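Local coordinates for protein putative tagatose-6-phosphate ketose/aldose isomerase (Escherichia coli, PDB 3C3J) that is a putative ketose/aldose isomerase built from two SIS domains, each an alpha/beta fold with a parallel sheet flanked by helices, at residues T89-V92 with Y98-P101; P189-S194 with H332-E337; G267-V272 with A297-D302. All coordinates share one frame; numbering follows the deposited sequence.

The chain carries two SIS domains, each with a five-stranded parallel sheet of strand order 2-1-3-4-5, and the three contacts lie in different parts of this layout. Contact 1 belongs to the crossover from strand 82-85 to strand 105-111 in the first sheet. Contact 3 lies in the second domain, on both sides of strand 276-281 in sequence and nested within the chain loop that contact 2 closes. Contact 2 ties the loop before helix 198-210 to the start of helix 335-356. Their centres are about 30 Å (contacts 1 and 2), 36 Å (1 and 3) and 32 Å (2 and 3) apart; none touch. Contacts 1 and 3 both meet the second subunit.

Contact 1 of 3, residues T89-V92 with Y98-P101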
# COMPACT_ATOMS: atom_id res chain seq x y z
N THR A 89 8.25 -7.94 5.85
CA THR A 89 7.37 -9.06 5.57
C THR A 89 7.41 -9.43 4.07
O THR A 89 7.36 -10.62 3.74
CB THR A 89 5.94 -8.76 6.09
OG1 THR A 89 5.56 -7.43 5.73
CG2 THR A 89 5.88 -8.88 7.63
N ASP A 90 7.58 -8.45 3.18
CA ASP A 90 7.76 -8.74 1.74
C ASP A 90 9.17 -9.21 1.38
O ASP A 90 9.33 -10.08 0.50
CB ASP A 90 7.43 -7.52 0.86
CG ASP A 90 5.95 -7.17 0.89
OD1 ASP A 90 5.12 -8.05 1.20
OD2 ASP A 90 5.62 -5.99 0.59
N LEU A 91 10.19 -8.66 2.03
CA LEU A 91 11.57 -9.11 1.83
C LEU A 91 11.72 -10.56 2.20
O LEU A 91 12.37 -11.32 1.48
CB LEU A 91 12.57 -8.25 2.62
CG LEU A 91 12.78 -6.82 2.13
CD1 LEU A 91 13.89 -6.08 2.97
CD2 LEU A 91 13.05 -6.79 0.62
N VAL A 92 11.08 -10.99 3.29
CA VAL A 92 11.25 -12.34 3.80
C VAL A 92 10.52 -13.37 2.91
O VAL A 92 11.05 -14.46 2.67
CB VAL A 92 10.82 -12.47 5.28
CG1 VAL A 92 10.79 -13.93 5.71
CG2 VAL A 92 11.74 -11.67 6.20
N TYR A 98 12.58 -8.04 -4.76
CA TYR A 98 12.93 -6.72 -4.18
C TYR A 98 14.43 -6.43 -4.06
O TYR A 98 14.83 -5.27 -4.07
CB TYR A 98 12.26 -6.56 -2.82
CG TYR A 98 10.76 -6.71 -2.91
CD1 TYR A 98 9.96 -5.69 -3.45
CD2 TYR A 98 10.15 -7.86 -2.47
CE1 TYR A 98 8.59 -5.85 -3.53
CE2 TYR A 98 8.82 -8.04 -2.58
CZ TYR A 98 8.02 -7.04 -3.10
OH TYR A 98 6.66 -7.30 -3.17
N LEU A 99 15.25 -7.47 -3.94
CA LEU A 99 16.68 -7.32 -3.66
C LEU A 99 17.43 -7.52 -4.95
O LEU A 99 17.34 -8.58 -5.59
CB LEU A 99 17.12 -8.36 -2.61
CG LEU A 99 16.45 -8.16 -1.25
CD1 LEU A 99 16.74 -9.37 -0.34
CD2 LEU A 99 16.93 -6.83 -0.62
N ASN A 100 18.14 -6.48 -5.38
CA ASN A 100 18.75 -6.44 -6.70
C ASN A 100 20.25 -6.72 -6.60
O ASN A 100 21.01 -5.88 -6.12
CB ASN A 100 18.51 -5.07 -7.35
CG ASN A 100 18.92 -5.06 -8.82
OD1 ASN A 100 19.78 -5.83 -9.25
ND2 ASN A 100 18.31 -4.17 -9.59
N PRO A 101 20.69 -7.90 -7.07
CA PRO A 101 22.10 -8.25 -6.98
C PRO A 101 23.06 -7.38 -7.81
O PRO A 101 24.27 -7.48 -7.62
CB PRO A 101 22.14 -9.71 -7.46
CG PRO A 101 20.75 -10.20 -7.31
CD PRO A 101 19.91 -9.00 -7.66
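L91 reaches segment 98-101 with one methyl: its CD2 lies 3.5 Å from CB of Y98 and 4.1 Å from CD2 of L99. The two short helices 88-93 and 95-98 form the connection of a beta-alpha-beta crossover in the first SIS domain, running from strand 82-85 past strand 55-59 to strand 105-111. The backbones come closest at L91 and Y98, whose CA atoms are 6.6 Å apart. The L91 side chain stands with CG anti to the carbonyl carbon (chi1 -70°), which carries the isobutyl end toward Y98 and L99 although its CB does not point there, and the L99 side chain meets it at about a right angle. The Y98 ring reaches D90. There CE2 of Y98 is 3.7 Å from CB of D90 and equally 3.7 Å from the D90 carbonyl O, so the CE2 corner of the ring meets both methylene and backbone. The D90 carboxylate and the ring planes are only 14° apart, yet OD2 of D90 and OH of Y98 remain 4.1 Å from each other, a proximity and not a bond. Around this first shell the leucines are enclosed by the domain core: L91 packs on V86, A122 of helix 117-129 and L107 of strand 105-111, while L99 packs on F129 and L105. The second subunit also reaches this contact: its G233 packs on Y98 and its Y291 on V92, and the carbonyl O of V92 accepts a hydrogen bond from OH of Y287 of that subunit.

Contact 2 of 3, residues P189-S194 with H332-E337; sequences PETINS and HFIDVE
I192 and E337 run alongside each other, pointing opposite ways, the methyl CD1 of I192 resting 3.5 Å from OE2 and 3.8 Å from CG of E337. The isoleucine gets there through its longer branch: CG1 is anti to the carbonyl carbon (chi1 -54°), and a turn about CB-CG1 carries CD1 over to the glutamate. Beside this pair, CG2 of T191 meets CD1 of I334 at 4.2 Å, methyl against methyl. The polar link is made by a water, which donates to the carbonyl O of T191 at 2.8 Å and to OE2 of E337 at 2.6 Å, supplying the hydrogens that these two acceptors, 4.5 Å apart, cannot give each other. I334 is the N-cap of helix 335-356 in the second SIS domain, and its backbone N donates to OE1 of E337 at 3.1 Å. This is the half of a capping box in which the side chain three residues into the helix turns back to the cap; the isoleucine side chain has no acceptor for the reciprocal bond. The E337 chain is extended beyond CG (chi2 176°), and OE1 is met on its anti side, 22° out of the carboxylate plane. OE1 also forms a salt bridge with R331. In the facing loop N193 folds over its own turn, ND2 donating to the carbonyl O of P189 at 2.8 Å, with the acceptor in the plane of the N193 side-chain amide. W74 of helix 63-79 packs on I334 and V336, and H78 of the same helix packs on T191.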
# COMPACT_ATOMS: atom_id res chain seq x y z
N PRO A 189 19.90 16.29 7.29
CA PRO A 189 20.21 17.10 8.48
C PRO A 189 20.17 18.61 8.26
O PRO A 189 20.08 19.38 9.22
CB PRO A 189 21.62 16.65 8.86
CG PRO A 189 22.23 16.20 7.59
CD PRO A 189 21.09 15.53 6.83
N GLU A 190 20.23 19.02 7.00
CA GLU A 190 20.14 20.44 6.68
C GLU A 190 18.72 20.97 6.84
O GLU A 190 18.51 22.19 6.84
CB GLU A 190 20.70 20.69 5.27
CG GLU A 190 19.88 20.12 4.11
CD GLU A 190 19.95 18.58 3.95
OE1 GLU A 190 20.76 17.88 4.59
OE2 GLU A 190 19.18 18.05 3.15
N THR A 191 17.75 20.06 6.97
CA THR A 191 16.32 20.36 7.07
C THR A 191 15.76 19.88 8.39
O THR A 191 15.02 20.60 9.07
CB THR A 191 15.53 19.66 5.92
OG1 THR A 191 16.06 20.06 4.67
CG2 THR A 191 14.02 19.97 5.94
N ILE A 192 16.10 18.64 8.76
CA ILE A 192 15.56 18.02 9.95
C ILE A 192 16.73 17.80 10.89
O ILE A 192 17.58 16.97 10.64
CB ILE A 192 14.86 16.67 9.64
CG1 ILE A 192 13.79 16.85 8.53
CG2 ILE A 192 14.33 16.05 10.93
CD1 ILE A 192 12.60 17.70 8.92
N ASN A 193 16.79 18.58 11.96
CA ASN A 193 17.92 18.50 12.86
C ASN A 193 17.50 18.88 14.26
O ASN A 193 16.35 19.23 14.50
CB ASN A 193 19.10 19.32 12.33
CG ASN A 193 18.77 20.77 12.14
OD1 ASN A 193 18.34 21.43 13.07
ND2 ASN A 193 18.93 21.28 10.91
N SER A 194 18.45 18.82 15.18
CA SER A 194 18.11 18.99 16.60
C SER A 194 17.69 20.41 16.90
O SER A 194 17.16 20.67 17.95
CB SER A 194 19.28 18.60 17.49
OG SER A 194 20.38 19.43 17.21
N HIS A 332 5.76 27.30 9.11
CA HIS A 332 5.30 26.35 8.08
C HIS A 332 6.03 25.03 8.31
O HIS A 332 7.24 25.04 8.54
CB HIS A 332 5.60 26.86 6.67
CG HIS A 332 5.18 25.92 5.59
ND1 HIS A 332 6.06 25.07 4.96
CD2 HIS A 332 3.96 25.65 5.07
CE1 HIS A 332 5.41 24.33 4.08
NE2 HIS A 332 4.13 24.67 4.11
N PHE A 333 5.29 23.93 8.30
CA PHE A 333 5.83 22.58 8.37
C PHE A 333 5.65 21.92 7.00
O PHE A 333 4.63 22.11 6.33
CB PHE A 333 5.06 21.72 9.38
CG PHE A 333 5.46 21.88 10.83
CD1 PHE A 333 6.06 23.05 11.30
CD2 PHE A 333 5.16 20.87 11.75
CE1 PHE A 333 6.39 23.18 12.65
CE2 PHE A 333 5.46 21.00 13.09
CZ PHE A 333 6.08 22.17 13.54
N ILE A 334 6.61 21.11 6.60
CA ILE A 334 6.45 20.26 5.44
C ILE A 334 5.70 18.98 5.86
O ILE A 334 5.48 18.74 7.06
CB ILE A 334 7.80 19.94 4.77
CG1 ILE A 334 8.74 19.19 5.72
CG2 ILE A 334 8.48 21.23 4.24
CD1 ILE A 334 10.08 18.75 5.05
N ASP A 335 5.26 18.17 4.90
CA ASP A 335 4.36 17.08 5.26
C ASP A 335 5.00 16.02 6.14
O ASP A 335 4.33 15.46 7.01
CB ASP A 335 3.66 16.48 4.04
CG ASP A 335 2.43 17.28 3.61
OD1 ASP A 335 1.90 18.09 4.41
OD2 ASP A 335 1.98 17.10 2.45
N VAL A 336 6.29 15.75 5.96
CA VAL A 336 6.93 14.76 6.83
C VAL A 336 7.01 15.26 8.29
O VAL A 336 7.02 14.44 9.22
CB VAL A 336 8.32 14.28 6.32
CG1 VAL A 336 8.19 13.49 4.98
CG2 VAL A 336 9.34 15.48 6.21
N GLU A 337 7.09 16.58 8.49
CA GLU A 337 6.99 17.19 9.83
C GLU A 337 5.58 17.11 10.39
O GLU A 337 5.41 16.74 11.55
CB GLU A 337 7.48 18.63 9.81
CG GLU A 337 9.00 18.72 9.52
CD GLU A 337 9.49 20.16 9.41
OE1 GLU A 337 8.72 20.99 8.87
OE2 GLU A 337 10.64 20.46 9.85
O HOH W 1 12.52 21.94 8.80

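Contact 3 of 3, residues G267-V272 with A297-D302; sequences GPKSLV and AELRRD
The ammonium of K269 is gripped by two carboxylates of one helix, NZ donating to OE2 of E298 at 2.7 Å and likewise to OD2 of D302 at 2.7 Å. The lysine chain is extended, all four torsions near 180°, spanning a backbone gap in which the nearest CA atoms, K269 and L299, are 9.2 Å apart. The D302 side chain points against the oncoming lysine and uses the syn lone pair of OD2. E298 receives NZ on the anti side of OE2, 16° out of its carboxylate plane. E298 and D302 are one turn apart on helix 288-302, which follows strand 276-281 in the second SIS domain, whereas K269 lies on the 3-10 segment 268-271 preceding that strand. The bridges thus tie the approach to the strand to the helix that follows it. R265 pairs with the other oxygen of E298, and NH1 of R301 meets OD1 of D302 at 3.3 Å, extending the salt-bridge network. CD2 of L299 also touches CE of K269 at 4.0 Å. The 3-10 turn is pinned at G267, whose carbonyl O accepts from both OG (2.7 Å) and N of S270; L247 of the second subunit packs on L271.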
# COMPACT_ATOMS: atom_id res chain seq x y z
N GLY A 267 -13.66 3.94 -5.73
CA GLY A 267 -14.26 2.72 -5.15
C GLY A 267 -14.38 2.72 -3.63
O GLY A 267 -15.46 2.44 -3.10
N PRO A 268 -13.28 3.00 -2.93
CA PRO A 268 -13.28 2.87 -1.46
C PRO A 268 -14.29 3.74 -0.70
O PRO A 268 -14.70 3.38 0.39
CB PRO A 268 -11.85 3.22 -1.09
CG PRO A 268 -11.06 2.93 -2.28
CD PRO A 268 -11.94 3.34 -3.42
N LYS A 269 -14.70 4.85 -1.31
CA LYS A 269 -15.69 5.76 -0.74
C LYS A 269 -17.00 5.05 -0.39
O LYS A 269 -17.74 5.48 0.49
CB LYS A 269 -15.95 6.87 -1.74
CG LYS A 269 -16.60 8.06 -1.15
CD LYS A 269 -16.97 9.05 -2.25
CE LYS A 269 -17.97 10.05 -1.73
NZ LYS A 269 -18.52 10.95 -2.78
N SER A 270 -17.26 3.94 -1.07
CA SER A 270 -18.45 3.14 -0.81
C SER A 270 -18.50 2.64 0.61
O SER A 270 -19.56 2.33 1.12
CB SER A 270 -18.52 1.96 -1.77
OG SER A 270 -17.37 1.16 -1.62
N LEU A 271 -17.35 2.57 1.27
CA LEU A 271 -17.36 2.18 2.67
C LEU A 271 -17.99 3.23 3.62
O LEU A 271 -18.38 2.91 4.74
CB LEU A 271 -15.97 1.72 3.10
CG LEU A 271 -14.95 2.76 3.49
CD1 LEU A 271 -15.19 3.14 4.93
CD2 LEU A 271 -13.51 2.21 3.26
N VAL A 272 -18.11 4.48 3.18
CA VAL A 272 -18.66 5.51 4.05
C VAL A 272 -20.16 5.29 4.30
O VAL A 272 -20.97 5.28 3.37
CB VAL A 272 -18.42 6.93 3.50
CG1 VAL A 272 -19.04 7.97 4.42
CG2 VAL A 272 -16.92 7.20 3.32
N ALA A 297 -14.51 18.80 0.81
CA ALA A 297 -15.76 19.46 0.37
C ALA A 297 -16.81 18.45 -0.09
O ALA A 297 -18.00 18.56 0.23
CB ALA A 297 -15.47 20.46 -0.74
N GLU A 298 -16.37 17.47 -0.85
CA GLU A 298 -17.24 16.42 -1.34
C GLU A 298 -17.80 15.57 -0.20
O GLU A 298 -19.01 15.29 -0.17
CB GLU A 298 -16.46 15.54 -2.34
CG GLU A 298 -17.20 14.31 -2.88
CD GLU A 298 -16.39 13.57 -3.94
OE1 GLU A 298 -15.67 14.25 -4.73
OE2 GLU A 298 -16.45 12.32 -3.96
N LEU A 299 -16.96 15.17 0.76
CA LEU A 299 -17.45 14.41 1.91
C LEU A 299 -18.42 15.22 2.77
O LEU A 299 -19.36 14.66 3.32
CB LEU A 299 -16.27 13.91 2.77
CG LEU A 299 -15.33 12.93 2.06
CD1 LEU A 299 -14.34 12.34 3.06
CD2 LEU A 299 -16.09 11.84 1.31
N ARG A 300 -18.18 16.52 2.89
CA ARG A 300 -19.04 17.40 3.69
C ARG A 300 -20.40 17.59 3.01
O ARG A 300 -21.46 17.49 3.65
CB ARG A 300 -18.36 18.75 3.91
CG ARG A 300 -17.19 18.73 4.93
CD ARG A 300 -17.12 20.00 5.74
NE ARG A 300 -15.89 20.19 6.49
CZ ARG A 300 -15.54 19.50 7.57
NH1 ARG A 300 -16.28 18.50 8.01
NH2 ARG A 300 -14.41 19.80 8.20
N ARG A 301 -20.35 17.80 1.71
CA ARG A 301 -21.55 17.93 0.89
C ARG A 301 -22.39 16.66 0.85
O ARG A 301 -23.61 16.73 0.94
CB ARG A 301 -21.16 18.32 -0.53
CG ARG A 301 -22.20 19.07 -1.28
CD ARG A 301 -22.15 18.81 -2.80
NE ARG A 301 -20.81 18.67 -3.41
CZ ARG A 301 -20.17 17.51 -3.66
NH1 ARG A 301 -20.69 16.32 -3.33
NH2 ARG A 301 -18.97 17.54 -4.25
N ASP A 302 -21.73 15.50 0.70
CA ASP A 302 -22.40 14.19 0.73
C ASP A 302 -23.22 14.00 2.00
O ASP A 302 -24.29 13.40 1.97
CB ASP A 302 -21.38 13.05 0.68
CG ASP A 302 -20.70 12.90 -0.66
OD1 ASP A 302 -21.16 13.53 -1.65
OD2 ASP A 302 -19.70 12.15 -0.73